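Long-range contacts in heme-binding protein A (PDB 3TPA), which probably binds glutathione as a periplasmic solute-binding protein of the family 5 (DppA/OppA-like) type, although its name refers to heme: residues A[9-14]-A[240-245]; A[203-208]-A[221-226]. The protein carries 1 engineered substitution. All coordinates share one frame; numbering follows the deposited sequence.

From the N terminus the chain runs directly into strand 9-14. The chain then builds other parts of the fold before it returns to the same sheet through strands 192-194, 202-207 and 220-225. Contact 2 closes a short loop here, since only twelve residues separate 203-208 from 221-226. Helix 229-237 follows, and contact 1 then closes a loop of 225 residues by setting 240-245 beside strand 9-14. Contact 2 is therefore nested inside the loop closed by contact 1. Their centres lie about 9 Å apart. Strand 220-225 pairs with 202-207 on one side and 9-14 on the other, joining both contacts in one mixed sheet.

Contact 1 (A[9-14]-A[240-245]); sequences TLVNCI and ECDVID
Segment 240-245 adds the outermost strand, 243-244, to a mixed beta-sheet, parallel to strand 9-14, and a disulfide joins Cys13 to Cys241. Cys13 SG and Cys241 SG are 2.0 Å apart, with a C-S-S-C torsion of -93°. With chi1 -66° in Cys13, its SG stands anti to its own carbonyl carbon, where it meets the sulfur of Cys241.

The parallel pairing sets Asn12 beside Val243 and Cys13 beside Ile244. Cys13 N donates to Val243 O at 2.9 Å. Further along, Asp245 N reaches Cys13 O only weakly, and Ile244 CA adds a CA-H...O contact to that oxygen.

Val11 O takes two backbone donors, Asp242 N at 2.8 Å and Val243 N at 3.3 Å. The Asp242 side chain returns a bond to the same residue. Its OD2 accepts from Val11 N at 2.8 Å through the anti lone pair, with a nearly straight 172° N-H...O. The same OD2 also forms a salt bridge with Arg493, which probably favours the charged carboxylate.

On the face carrying Asn12 and Val243, the amide OD1 of Asn12 lies 3.6 Å from Val243 CB. Leu10 CD2 meets Val243 CG2 at 4.1 Å. Val488 and Leu490 of strand 478-491 also pack on Val243. On the other face, Cys13 CB lies near Ile244 CG2, while Arg232 and Leu236 of helix 229-237 touch Ile244. The result is a parallel strand pair at the margin of a mixed sheet, cross-linked by a disulfide, in a periplasmic-binding-protein fold.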
loop_
_atom_site.group_PDB
_atom_site.type_symbol
_atom_site.label_atom_id
_atom_site.label_comp_id
_atom_site.label_asym_id
_atom_site.label_seq_id
_atom_site.Cartn_x
_atom_site.Cartn_y
_atom_site.Cartn_z
ATOM N N THR A 9 4.256 25.877 13.765
ATOM C CA THR A 9 5.003 24.643 13.954
ATOM C C THR A 9 4.060 23.468 14.156
ATOM O O THR A 9 3.426 23.366 15.194
ATOM C CB THR A 9 5.907 24.739 15.179
ATOM O OG1 THR A 9 6.873 25.774 14.973
ATOM C CG2 THR A 9 6.615 23.418 15.421
ATOM N N LEU A 10 3.970 22.584 13.165
ATOM C CA LEU A 10 3.133 21.406 13.286
ATOM C C LEU A 10 3.844 20.329 14.100
ATOM O O LEU A 10 4.996 19.994 13.831
ATOM C CB LEU A 10 2.767 20.868 11.895
ATOM C CG LEU A 10 1.770 19.708 11.851
ATOM C CD1 LEU A 10 0.840 19.869 10.669
ATOM C CD2 LEU A 10 2.485 18.378 11.788
ATOM N N VAL A 11 3.156 19.793 15.104
ATOM C CA VAL A 11 3.715 18.712 15.912
ATOM C C VAL A 11 3.068 17.372 15.547
ATOM O O VAL A 11 1.865 17.171 15.748
ATOM C CB VAL A 11 3.581 19.002 17.430
ATOM C CG1 VAL A 11 4.075 17.817 18.255
ATOM C CG2 VAL A 11 4.346 20.264 17.802
ATOM N N ASN A 12 3.874 16.465 14.995
ATOM C CA ASN A 12 3.402 15.147 14.556
ATOM C C ASN A 12 3.877 14.111 15.560
ATOM O O ASN A 12 5.070 13.849 15.676
ATOM C CB ASN A 12 3.930 14.830 13.144
ATOM C CG ASN A 12 3.403 13.492 12.574
ATOM O OD1 ASN A 12 2.379 12.964 12.993
ATOM N ND2 ASN A 12 4.126 12.950 11.611
ATOM N N CYS A 13 2.943 13.523 16.296
ATOM C CA CYS A 13 3.316 12.615 17.376
ATOM C C CYS A 13 3.205 11.193 16.910
ATOM O O CYS A 13 2.106 10.705 16.649
ATOM C CB CYS A 13 2.430 12.828 18.605
ATOM S SG CYS A 13 2.654 14.426 19.370
ATOM N N ILE A 14 4.354 10.534 16.815
ATOM C CA ILE A 14 4.433 9.204 16.241
ATOM C C ILE A 14 4.852 8.137 17.249
ATOM O O ILE A 14 5.577 8.412 18.200
ATOM C CB ILE A 14 5.389 9.194 15.041
ATOM C CG1 ILE A 14 6.746 9.774 15.451
ATOM C CG2 ILE A 14 4.794 10.004 13.895
ATOM C CD1 ILE A 14 7.811 9.629 14.389
ATOM N N GLU A 240 -1.250 19.381 22.407
ATOM C CA GLU A 240 0.205 19.204 22.516
ATOM C C GLU A 240 0.712 18.332 21.368
ATOM O O GLU A 240 1.921 18.156 21.175
ATOM C CB GLU A 240 0.594 18.606 23.870
ATOM C CG GLU A 240 0.429 19.598 25.016
ATOM C CD GLU A 240 0.096 18.938 26.344
ATOM O OE1 GLU A 240 0.690 17.893 26.684
ATOM O OE2 GLU A 240 -0.770 19.479 27.055
ATOM N N CYS A 241 -0.246 17.775 20.629
ATOM C CA CYS A 241 0.004 17.094 19.364
ATOM C C CYS A 241 -0.981 17.657 18.353
ATOM O O CYS A 241 -2.138 17.943 18.694
ATOM C CB CYS A 241 -0.220 15.587 19.499
ATOM S SG CYS A 241 0.992 14.689 20.500
ATOM N N ASP A 242 -0.533 17.824 17.111
ATOM C CA ASP A 242 -1.446 18.214 16.033
ATOM C C ASP A 242 -1.945 17.014 15.230
ATOM O O ASP A 242 -3.044 17.044 14.689
ATOM C CB ASP A 242 -0.781 19.219 15.113
ATOM C CG ASP A 242 -0.501 20.518 15.811
ATOM O OD1 ASP A 242 -1.464 21.122 16.319
ATOM O OD2 ASP A 242 0.675 20.919 15.872
ATOM N N VAL A 243 -1.129 15.964 15.153
ATOM C CA VAL A 243 -1.490 14.745 14.434
ATOM C C VAL A 243 -0.971 13.586 15.264
ATOM O O VAL A 243 0.077 13.710 15.874
ATOM C CB VAL A 243 -0.781 14.657 13.044
ATOM C CG1 VAL A 243 -1.362 13.521 12.178
ATOM C CG2 VAL A 243 -0.821 15.984 12.299
ATOM N N ILE A 244 -1.678 12.459 15.272
ATOM C CA ILE A 244 -1.141 11.247 15.878
ATOM C C ILE A 244 -1.280 10.062 14.934
ATOM O O ILE A 244 -2.122 10.064 14.032
ATOM C CB ILE A 244 -1.832 10.904 17.225
ATOM C CG1 ILE A 244 -3.304 10.539 16.993
ATOM C CG2 ILE A 244 -1.688 12.061 18.214
ATOM C CD1 ILE A 244 -3.969 9.878 18.192
ATOM N N ASP A 245 -0.449 9.048 15.139
ATOM C CA ASP A 245 -0.576 7.816 14.376
ATOM C C ASP A 245 -0.989 6.658 15.292
ATOM O O ASP A 245 -1.065 6.811 16.513
ATOM C CB ASP A 245 0.708 7.503 13.591
ATOM C CG ASP A 245 1.889 7.155 14.479
ATOM O OD1 ASP A 245 1.798 7.313 15.717
ATOM O OD2 ASP A 245 2.929 6.736 13.919
#

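Contact 2 (A[203-208]-A[221-226])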
loop_
_atom_site.group_PDB
_atom_site.type_symbol
_atom_site.label_atom_id
_atom_site.label_comp_id
_atom_site.label_asym_id
_atom_site.label_seq_id
_atom_site.Cartn_x
_atom_site.Cartn_y
_atom_site.Cartn_z
ATOM N N VAL A 203 12.321 14.134 15.285
ATOM C CA VAL A 203 12.844 14.474 13.956
ATOM C C VAL A 203 12.326 15.858 13.545
ATOM O O VAL A 203 11.127 16.101 13.551
ATOM C CB VAL A 203 12.479 13.425 12.894
ATOM C CG1 VAL A 203 13.252 13.675 11.627
ATOM C CG2 VAL A 203 12.761 12.014 13.393
ATOM N N ARG A 204 13.232 16.769 13.200
ATOM C CA ARG A 204 12.850 18.156 12.932
ATOM C C ARG A 204 13.053 18.607 11.486
ATOM O O ARG A 204 14.061 18.273 10.861
ATOM C CB ARG A 204 13.616 19.097 13.870
ATOM C CG ARG A 204 13.105 19.093 15.302
ATOM C CD ARG A 204 13.845 20.135 16.152
ATOM N NE ARG A 204 13.141 20.430 17.399
ATOM C CZ ARG A 204 13.181 19.655 18.476
ATOM N NH1 ARG A 204 13.887 18.535 18.462
ATOM N NH2 ARG A 204 12.512 19.999 19.566
ATOM N N TYR A 205 12.104 19.385 10.968
ATOM C CA TYR A 205 12.165 19.874 9.590
ATOM C C TYR A 205 11.853 21.351 9.519
ATOM O O TYR A 205 11.146 21.884 10.367
ATOM C CB TYR A 205 11.158 19.156 8.674
ATOM C CG TYR A 205 11.223 17.658 8.732
ATOM C CD1 TYR A 205 11.837 16.922 7.724
ATOM C CD2 TYR A 205 10.666 16.980 9.791
ATOM C CE1 TYR A 205 11.899 15.532 7.788
ATOM C CE2 TYR A 205 10.721 15.600 9.867
ATOM C CZ TYR A 205 11.332 14.881 8.866
ATOM O OH TYR A 205 11.376 13.514 8.967
ATOM N N THR A 206 12.361 21.984 8.468
ATOM C CA THR A 206 12.063 23.375 8.153
ATOM C C THR A 206 11.567 23.499 6.724
ATOM O O THR A 206 12.007 22.759 5.850
ATOM C CB THR A 206 13.324 24.239 8.286
ATOM O OG1 THR A 206 13.777 24.212 9.647
ATOM C CG2 THR A 206 13.025 25.673 7.879
ATOM N N ALA A 207 10.663 24.437 6.472
ATOM C CA ALA A 207 10.149 24.625 5.120
ATOM C C ALA A 207 11.250 25.031 4.139
ATOM O O ALA A 207 12.136 25.824 4.462
ATOM C CB ALA A 207 9.027 25.656 5.108
ATOM N N ASN A 208 11.171 24.474 2.935
ATOM C CA ASN A 208 12.043 24.843 1.834
ATOM C C ASN A 208 11.501 26.074 1.113
ATOM O O ASN A 208 10.450 26.019 0.466
ATOM C CB ASN A 208 12.148 23.675 0.852
ATOM C CG ASN A 208 12.989 24.005 -0.363
ATOM O OD1 ASN A 208 13.712 25.005 -0.383
ATOM N ND2 ASN A 208 12.906 23.153 -1.388
ATOM N N LEU A 221 8.347 21.651 11.270
ATOM C CA LEU A 221 7.698 20.377 11.454
ATOM C C LEU A 221 8.465 19.631 12.538
ATOM O O LEU A 221 9.681 19.451 12.431
ATOM C CB LEU A 221 7.773 19.592 10.145
ATOM C CG LEU A 221 6.545 18.996 9.469
ATOM C CD1 LEU A 221 5.414 20.011 9.305
ATOM C CD2 LEU A 221 6.979 18.428 8.102
ATOM N N ILE A 222 7.768 19.208 13.589
ATOM C CA ILE A 222 8.393 18.353 14.588
ATOM C C ILE A 222 7.709 16.997 14.643
ATOM O O ILE A 222 6.519 16.915 14.941
ATOM C CB ILE A 222 8.362 18.977 15.995
ATOM C CG1 ILE A 222 9.001 20.363 15.980
ATOM C CG2 ILE A 222 9.078 18.077 16.988
ATOM C CD1 ILE A 222 8.860 21.114 17.289
ATOM N N PHE A 223 8.463 15.938 14.355
ATOM C CA PHE A 223 7.992 14.579 14.599
ATOM C C PHE A 223 8.431 14.146 16.005
ATOM O O PHE A 223 9.607 13.849 16.221
ATOM C CB PHE A 223 8.571 13.598 13.582
ATOM C CG PHE A 223 7.964 13.691 12.190
ATOM C CD1 PHE A 223 7.986 12.592 11.351
ATOM C CD2 PHE A 223 7.402 14.869 11.729
ATOM C CE1 PHE A 223 7.441 12.661 10.063
ATOM C CE2 PHE A 223 6.861 14.951 10.452
ATOM C CZ PHE A 223 6.881 13.842 9.618
ATOM N N SER A 224 7.490 14.109 16.948
ATOM C CA SER A 224 7.807 13.754 18.328
ATOM C C SER A 224 7.451 12.305 18.645
ATOM O O SER A 224 6.288 11.918 18.596
ATOM C CB SER A 224 7.085 14.686 19.301
ATOM O OG SER A 224 7.226 14.233 20.639
ATOM N N ILE A 225 8.458 11.501 18.973
ATOM C CA ILE A 225 8.201 10.092 19.276
ATOM C C ILE A 225 7.475 9.969 20.613
ATOM O O ILE A 225 8.000 10.341 21.666
ATOM C CB ILE A 225 9.481 9.228 19.311
ATOM C CG1 ILE A 225 10.074 9.070 17.911
ATOM C CG2 ILE A 225 9.177 7.846 19.866
ATOM C CD1 ILE A 225 10.688 10.333 17.355
ATOM N N THR A 226 6.272 9.420 20.549
ATOM C CA THR A 226 5.367 9.364 21.677
ATOM C C THR A 226 4.768 7.976 21.673
ATOM O O THR A 226 3.716 7.758 21.083
ATOM C CB THR A 226 4.238 10.379 21.495
ATOM O OG1 THR A 226 4.778 11.622 21.018
ATOM C CG2 THR A 226 3.481 10.599 22.816
#
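Val203 pairs with Phe223 across neighbouring antiparallel strands, 202-207 and 220-225, in a mixed sheet of the periplasmic-binding-protein fold. The axes of the two short strand segments run at 170° to each other. Val203 and Phe223 form a hydrogen-bonded pair. Val203 N donates to Phe223 O at 2.9 Å, and Phe223 N returns a bond to Val203 O at 2.8 Å. Their CB atoms also meet on one face of the sheet.

Arg204 follows, opposite Ile222 in a non-hydrogen-bonded pair. Both side chains lie on the other face. There the Ile222 CD1 methyl lies 4.3 Å from Arg204 NE, a loose packing contact. Arg204 CA makes a CA-H...O contact with Leu221 O.

Tyr205 and Leu221 make the next hydrogen-bonded pair. Tyr205 N donates to Leu221 O at 2.8 Å. Leu221 N donates back to Tyr205 O. Tyr205 CB packs on Leu221 CB at 3.7 Å. With CG anti to its carbonyl carbon (chi1 -52°), the Tyr205 ring starts out on the face shared with Val203, Leu221 and Phe223. Phe192 and Val39 touch Tyr205, and Gln38 touches Leu221 and Phe223. The phenol OH is hydrogen-bonded to Ala34 O.

The Tyr205 edge meets the face of Phe223 in an edge-to-face pair, with centroids 5.0 Å apart and planes at 52°. Tyr205 CE2 sits over the centre of the Phe223 ring, 3.8 Å above its plane.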